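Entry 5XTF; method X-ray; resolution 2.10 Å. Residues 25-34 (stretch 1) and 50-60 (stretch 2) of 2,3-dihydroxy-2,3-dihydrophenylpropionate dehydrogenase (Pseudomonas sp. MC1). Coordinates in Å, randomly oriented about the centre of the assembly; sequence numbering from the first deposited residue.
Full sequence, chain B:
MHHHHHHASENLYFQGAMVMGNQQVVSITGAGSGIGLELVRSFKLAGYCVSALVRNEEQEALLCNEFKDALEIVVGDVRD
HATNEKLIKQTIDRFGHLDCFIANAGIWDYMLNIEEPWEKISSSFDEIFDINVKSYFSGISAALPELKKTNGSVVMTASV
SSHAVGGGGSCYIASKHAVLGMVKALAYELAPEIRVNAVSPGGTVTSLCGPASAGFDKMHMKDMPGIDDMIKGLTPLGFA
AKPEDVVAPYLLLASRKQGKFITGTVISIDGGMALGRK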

ATOM      1  N   VAL B  25     -26.538   7.483 -18.324  1.00 27.29           N
ATOM      2  CA  VAL B  25     -25.821   8.461 -19.131  1.00 27.39           C
ATOM      3  C   VAL B  25     -24.413   8.613 -18.571  1.00 26.96           C
ATOM      4  O   VAL B  25     -24.247   8.832 -17.365  1.00 26.46           O
ATOM      5  CB  VAL B  25     -26.538   9.821 -19.124  1.00 26.12           C
ATOM      6  CG1 VAL B  25     -25.669  10.870 -19.767  1.00 24.38           C
ATOM      7  CG2 VAL B  25     -27.897   9.712 -19.808  1.00 29.52           C
ATOM      8  N   VAL B  26     -23.406   8.519 -19.440  1.00 24.48           N
ATOM      9  CA  VAL B  26     -22.007   8.624 -19.034  1.00 23.47           C
ATOM     10  C   VAL B  26     -21.311   9.686 -19.874  1.00 24.79           C
ATOM     11  O   VAL B  26     -21.575   9.814 -21.074  1.00 22.15           O
ATOM     12  CB  VAL B  26     -21.265   7.276 -19.155  1.00 23.11           C
ATOM     13  CG1 VAL B  26     -21.260   6.781 -20.596  1.00 23.85           C
ATOM     14  CG2 VAL B  26     -19.835   7.395 -18.624  1.00 21.39           C
ATOM     15  N   SER B  27     -20.390  10.420 -19.254  1.00 21.12           N
ATOM     16  CA  SER B  27     -19.617  11.438 -19.942  1.00 24.12           C
ATOM     17  C   SER B  27     -18.125  11.162 -19.777  1.00 23.02           C
ATOM     18  O   SER B  27     -17.650  11.006 -18.653  1.00 21.36           O
ATOM     19  CB  SER B  27     -19.966  12.811 -19.394  1.00 20.94           C
ATOM     20  OG  SER B  27     -19.251  13.774 -20.119  1.00 24.49           O
ATOM     21  N   ILE B  28     -17.388  11.157 -20.889  1.00 24.27           N
ATOM     22  CA  ILE B  28     -16.027  10.619 -20.972  1.00 22.50           C
ATOM     23  C   ILE B  28     -15.089  11.687 -21.539  1.00 23.31           C
ATOM     24  O   ILE B  28     -15.284  12.127 -22.673  1.00 27.29           O
ATOM     25  CB  ILE B  28     -16.003   9.364 -21.868  1.00 20.06           C
ATOM     26  CG1 ILE B  28     -17.052   8.352 -21.389  1.00 21.66           C
ATOM     27  CG2 ILE B  28     -14.600   8.764 -21.964  1.00 18.29           C
ATOM     28  CD1 ILE B  28     -17.339   7.211 -22.357  1.00 20.08           C
ATOM     29  N   THR B  29     -14.066  12.095 -20.774  1.00 23.86           N
ATOM     30  CA  THR B  29     -12.978  12.896 -21.350  1.00 24.12           C
ATOM     31  C   THR B  29     -11.893  11.983 -21.940  1.00 27.46           C
ATOM     32  O   THR B  29     -11.863  10.772 -21.703  1.00 26.34           O
ATOM     33  CB  THR B  29     -12.328  13.839 -20.327  1.00 25.36           C
ATOM     34  OG1 THR B  29     -11.416  13.095 -19.501  1.00 27.18           O
ATOM     35  CG2 THR B  29     -13.357  14.549 -19.458  1.00 20.13           C
ATOM     36  N   GLY B  30     -10.973  12.580 -22.694  1.00 28.44           N
ATOM     37  CA  GLY B  30      -9.972  11.784 -23.400  1.00 26.52           C
ATOM     38  C   GLY B  30     -10.559  10.739 -24.331  1.00 27.41           C
ATOM     39  O   GLY B  30     -10.028   9.627 -24.426  1.00 31.48           O
ATOM     40  N   ALA B  31     -11.627  11.074 -25.050  1.00 31.53           N
ATOM     41  CA  ALA B  31     -12.463  10.066 -25.701  1.00 27.89           C
ATOM     42  C   ALA B  31     -12.135   9.807 -27.173  1.00 31.90           C
ATOM     43  O   ALA B  31     -12.762   8.936 -27.787  1.00 34.52           O
ATOM     44  CB  ALA B  31     -13.935  10.466 -25.576  1.00 27.99           C
ATOM     45  N   GLY B  32     -11.201  10.538 -27.765  1.00 33.18           N
ATOM     46  CA  GLY B  32     -10.910  10.402 -29.175  1.00 31.63           C
ATOM     47  C   GLY B  32      -9.799   9.448 -29.530  1.00 38.80           C
ATOM     48  O   GLY B  32      -9.509   9.277 -30.718  1.00 39.55           O
ATOM     49  N   SER B  33      -9.191   8.788 -28.551  1.00 35.14           N
ATOM     50  CA  SER B  33      -8.074   7.901 -28.828  1.00 33.67           C
ATOM     51  C   SER B  33      -7.954   6.901 -27.691  1.00 31.37           C
ATOM     52  O   SER B  33      -8.519   7.089 -26.611  1.00 30.69           O
ATOM     53  CB  SER B  33      -6.775   8.689 -28.957  1.00 32.50           C
ATOM     54  OG  SER B  33      -6.438   9.219 -27.686  1.00 35.79           O
ATOM     55  N   GLY B  34      -7.198   5.833 -27.960  1.00 32.84           N
ATOM     56  CA  GLY B  34      -6.753   4.922 -26.918  1.00 29.90           C
ATOM     57  C   GLY B  34      -7.892   4.392 -26.094  1.00 31.16           C
ATOM     58  O   GLY B  34      -8.948   4.016 -26.629  1.00 32.05           O
ATOM     59  N   VAL B  50     -24.092   8.427 -24.270  1.00 26.47           N
ATOM     60  CA  VAL B  50     -22.684   8.760 -24.080  1.00 25.34           C
ATOM     61  C   VAL B  50     -22.435  10.174 -24.575  1.00 26.38           C
ATOM     62  O   VAL B  50     -22.814  10.520 -25.701  1.00 29.74           O
ATOM     63  CB  VAL B  50     -21.763   7.764 -24.811  1.00 26.15           C
ATOM     64  CG1 VAL B  50     -20.299   8.201 -24.690  1.00 20.96           C
ATOM     65  CG2 VAL B  50     -21.971   6.360 -24.255  1.00 20.75           C
ATOM     66  N   SER B  51     -21.804  10.984 -23.742  1.00 22.50           N
ATOM     67  CA  SER B  51     -21.183  12.205 -24.217  1.00 25.77           C
ATOM     68  C   SER B  51     -19.677  12.094 -24.059  1.00 27.41           C
ATOM     69  O   SER B  51     -19.162  11.316 -23.244  1.00 25.47           O
ATOM     70  CB  SER B  51     -21.701  13.438 -23.481  1.00 27.15           C
ATOM     71  OG  SER B  51     -21.039  13.594 -22.259  1.00 26.90           O
ATOM     72  N   ALA B  52     -18.966  12.888 -24.844  1.00 26.93           N
ATOM     73  CA  ALA B  52     -17.549  12.641 -25.046  1.00 23.06           C
ATOM     74  C   ALA B  52     -16.842  13.953 -25.321  1.00 27.36           C
ATOM     75  O   ALA B  52     -17.310  14.756 -26.134  1.00 27.01           O
ATOM     76  CB  ALA B  52     -17.323  11.667 -26.208  1.00 24.16           C
ATOM     77  N   LEU B  53     -15.729  14.163 -24.631  1.00 24.71           N
ATOM     78  CA  LEU B  53     -14.863  15.308 -24.844  1.00 26.64           C
ATOM     79  C   LEU B  53     -13.636  14.845 -25.609  1.00 27.52           C
ATOM     80  O   LEU B  53     -12.964  13.892 -25.201  1.00 31.35           O
ATOM     81  CB  LEU B  53     -14.450  15.942 -23.523  1.00 21.53           C
ATOM     82  CG  LEU B  53     -13.489  17.117 -23.685  1.00 27.41           C
ATOM     83  CD1 LEU B  53     -14.076  18.149 -24.618  1.00 23.80           C
ATOM     84  CD2 LEU B  53     -13.147  17.741 -22.326  1.00 27.45           C
ATOM     85  N   VAL B  54     -13.343  15.528 -26.702  1.00 27.55           N
ATOM     86  CA  VAL B  54     -12.348  15.093 -27.666  1.00 27.60           C
ATOM     87  C   VAL B  54     -11.440  16.274 -27.996  1.00 30.21           C
ATOM     88  O   VAL B  54     -11.859  17.428 -27.884  1.00 29.18           O
ATOM     89  CB  VAL B  54     -13.067  14.534 -28.904  1.00 30.25           C
ATOM     90  CG1 VAL B  54     -13.445  15.627 -29.912  1.00 26.25           C
ATOM     91  CG2 VAL B  54     -12.256  13.518 -29.496  1.00 34.98           C
ATOM     92  N   ARG B  55     -10.179  15.992 -28.376  1.00 30.60           N
ATOM     93  CA  ARG B  55      -9.188  17.069 -28.520  1.00 34.24           C
ATOM     94  C   ARG B  55      -9.313  17.850 -29.821  1.00 35.01           C
ATOM     95  O   ARG B  55      -8.957  19.032 -29.852  1.00 26.55           O
ATOM     96  CB  ARG B  55      -7.738  16.562 -28.463  1.00 34.55           C
ATOM     97  CG  ARG B  55      -7.257  15.979 -27.164  1.00 42.07           C
ATOM     98  CD  ARG B  55      -6.754  14.539 -27.350  1.00 47.57           C
ATOM     99  NE  ARG B  55      -7.825  13.573 -27.616  1.00 46.72           N
ATOM    100  CZ  ARG B  55      -8.751  13.231 -26.731  1.00 32.49           C
ATOM    101  NH1 ARG B  55      -8.784  13.761 -25.527  1.00 41.30           N
ATOM    102  NH2 ARG B  55      -9.661  12.373 -27.042  1.00 34.54           N
ATOM    103  N   ASN B  56      -9.744  17.230 -30.913  1.00 35.78           N
ATOM    104  CA  ASN B  56      -9.769  17.963 -32.167  1.00 36.22           C
ATOM    105  C   ASN B  56     -10.860  17.413 -33.075  1.00 36.88           C
ATOM    106  O   ASN B  56     -11.593  16.479 -32.734  1.00 33.26           O
ATOM    107  CB  ASN B  56      -8.397  17.927 -32.840  1.00 33.46           C
ATOM    108  CG  ASN B  56      -7.931  16.524 -33.125  1.00 35.46           C
ATOM    109  OD1 ASN B  56      -8.716  15.665 -33.529  1.00 33.64           O
ATOM    110  ND2 ASN B  56      -6.645  16.278 -32.916  1.00 31.53           N
ATOM    111  N   GLU B  57     -10.932  17.996 -34.266  1.00 36.92           N
ATOM    112  CA  GLU B  57     -12.041  17.762 -35.171  1.00 40.42           C
ATOM    113  C   GLU B  57     -11.903  16.424 -35.869  1.00 35.80           C
ATOM    114  O   GLU B  57     -12.917  15.805 -36.201  1.00 34.90           O
ATOM    115  CB  GLU B  57     -12.127  18.906 -36.188  1.00 40.85           C
ATOM    116  CG  GLU B  57     -12.094  20.361 -35.603  1.00 49.85           C
ATOM    117  CD  GLU B  57     -10.941  20.680 -34.614  1.00 55.34           C
ATOM    118  OE1 GLU B  57     -11.216  21.238 -33.529  1.00 56.58           O
ATOM    119  OE2 GLU B  57      -9.756  20.376 -34.892  1.00 46.60           O
ATOM    120  N   GLU B  58     -10.665  15.964 -36.086  1.00 32.56           N
ATOM    121  CA  GLU B  58     -10.446  14.655 -36.686  1.00 35.31           C
ATOM    122  C   GLU B  58     -10.991  13.556 -35.794  1.00 39.05           C
ATOM    123  O   GLU B  58     -11.596  12.586 -36.275  1.00 32.79           O
ATOM    124  CB  GLU B  58      -8.957  14.414 -36.935  1.00 37.30           C
ATOM    125  CG  GLU B  58      -8.337  15.230 -38.059  1.00 40.55           C
ATOM    126  CD  GLU B  58      -8.241  16.698 -37.745  1.00 52.96           C
ATOM    127  OE1 GLU B  58      -8.717  17.514 -38.556  1.00 67.36           O
ATOM    128  OE2 GLU B  58      -7.678  17.065 -36.693  1.00 52.24           O
ATOM    129  N   GLN B  59     -10.754  13.682 -34.491  1.00 35.38           N
ATOM    130  CA  GLN B  59     -11.283  12.698 -33.566  1.00 35.14           C
ATOM    131  C   GLN B  59     -12.797  12.796 -33.480  1.00 28.69           C
ATOM    132  O   GLN B  59     -13.476  11.780 -33.306  1.00 31.53           O
ATOM    133  CB  GLN B  59     -10.637  12.888 -32.198  1.00 34.03           C
ATOM    134  CG  GLN B  59      -9.132  12.740 -32.141  1.00 33.51           C
ATOM    135  CD  GLN B  59      -8.608  13.011 -30.753  1.00 36.27           C
ATOM    136  OE1 GLN B  59      -9.145  13.850 -30.032  1.00 37.32           O
ATOM    137  NE2 GLN B  59      -7.570  12.292 -30.361  1.00 32.58           N
ATOM    138  N   GLU B  60     -13.343  14.004 -33.619  1.00 28.40           N
ATOM    139  CA  GLU B  60     -14.786  14.142 -33.729  1.00 32.13           C
ATOM    140  C   GLU B  60     -15.313  13.366 -34.930  1.00 33.03           C
ATOM    141  O   GLU B  60     -16.311  12.651 -34.820  1.00 33.08           O
ATOM    142  CB  GLU B  60     -15.160  15.618 -33.826  1.00 32.69           C
ATOM    143  CG  GLU B  60     -16.643  15.862 -33.812  1.00 39.75           C
ATOM    144  CD  GLU B  60     -16.968  17.328 -33.949  1.00 43.30           C
ATOM    145  OE1 GLU B  60     -16.176  18.040 -34.603  1.00 43.63           O
ATOM    146  OE2 GLU B  60     -17.994  17.766 -33.382  1.00 46.66           O
TER

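Strands 25-28 and 50-54 run side by side and parallel, their axes 7° apart and 4.7 Å at closest approach, and the loop that follows the first strand then folds against the end of the second. Ser 51, which has the largest covered area at 58 Å², sits in the middle of the sheet pairing. Its N donates to Val 26 O (2.9 Å, 164° at the hydrogen), and its O accepts from Ile 28 N (3.0 Å), so Ser 51 bonds to the residues before and after its register partner, Ser 27, as parallel strands require. The Ser 27 and Ser 51 side chains lie on the same face of the sheet, and there Ser 27 OG donates to Ser 51 OG at 2.8 Å; a polar pair is thus satisfied in a buried setting. The ladder continues with Leu 53 N to Ile 28 O (2.9 Å, 170°), while CA-H...O contacts such as Ala 52 CA to Ile 28 O (3.3 Å) fill in between the stronger bonds.

Val 50, of which 55 Å² is covered, points its side chain to the other face, the one it shares with Val 26, Ile 28 and Ala 52. The closest apolar contacts of Val 50 come from different methyls: Val 50 CG2 lies 3.8 Å from Val 26 CG1 and Val 50 CG1 lies 3.9 Å from Ile 28 CD1. One valine therefore bridges two alternate residues of the neighbouring strand. Farther along, Ala 31 CB meets Ala 52 CB at 3.6 Å, and Ala 31 N donates to Leu 53 O (3.1 Å, 162°), which extends the backbone pairing beyond the end of strand 25-28.

Gly 32, also at 55 Å², marks the tightest part of the loop. Its CA lies 3.4 Å from Val 54 CG2, and a CB placed there would fall 2.4 Å from that methyl, 2.5 Å from Gln 59 CD and 2.9 Å from Arg 55 NH2, so the close approach depends on the absence of a side chain. Gly 32 N is only 2.5 Å from Arg 55 NH2, near the plane of the guanidinium; both are donors, so this is a crowded contact and no hydrogen bond. Gln 59 helps to hold the arginine: its OE1 accepts from Arg 55 N (2.9 Å) and, weakly, from Arg 55 NE (2.8 Å, 122°). Gln 59 is itself anchored at the start of the helix, where its N donates to the N-cap side chain through Asn 56 OD1 (3.0 Å).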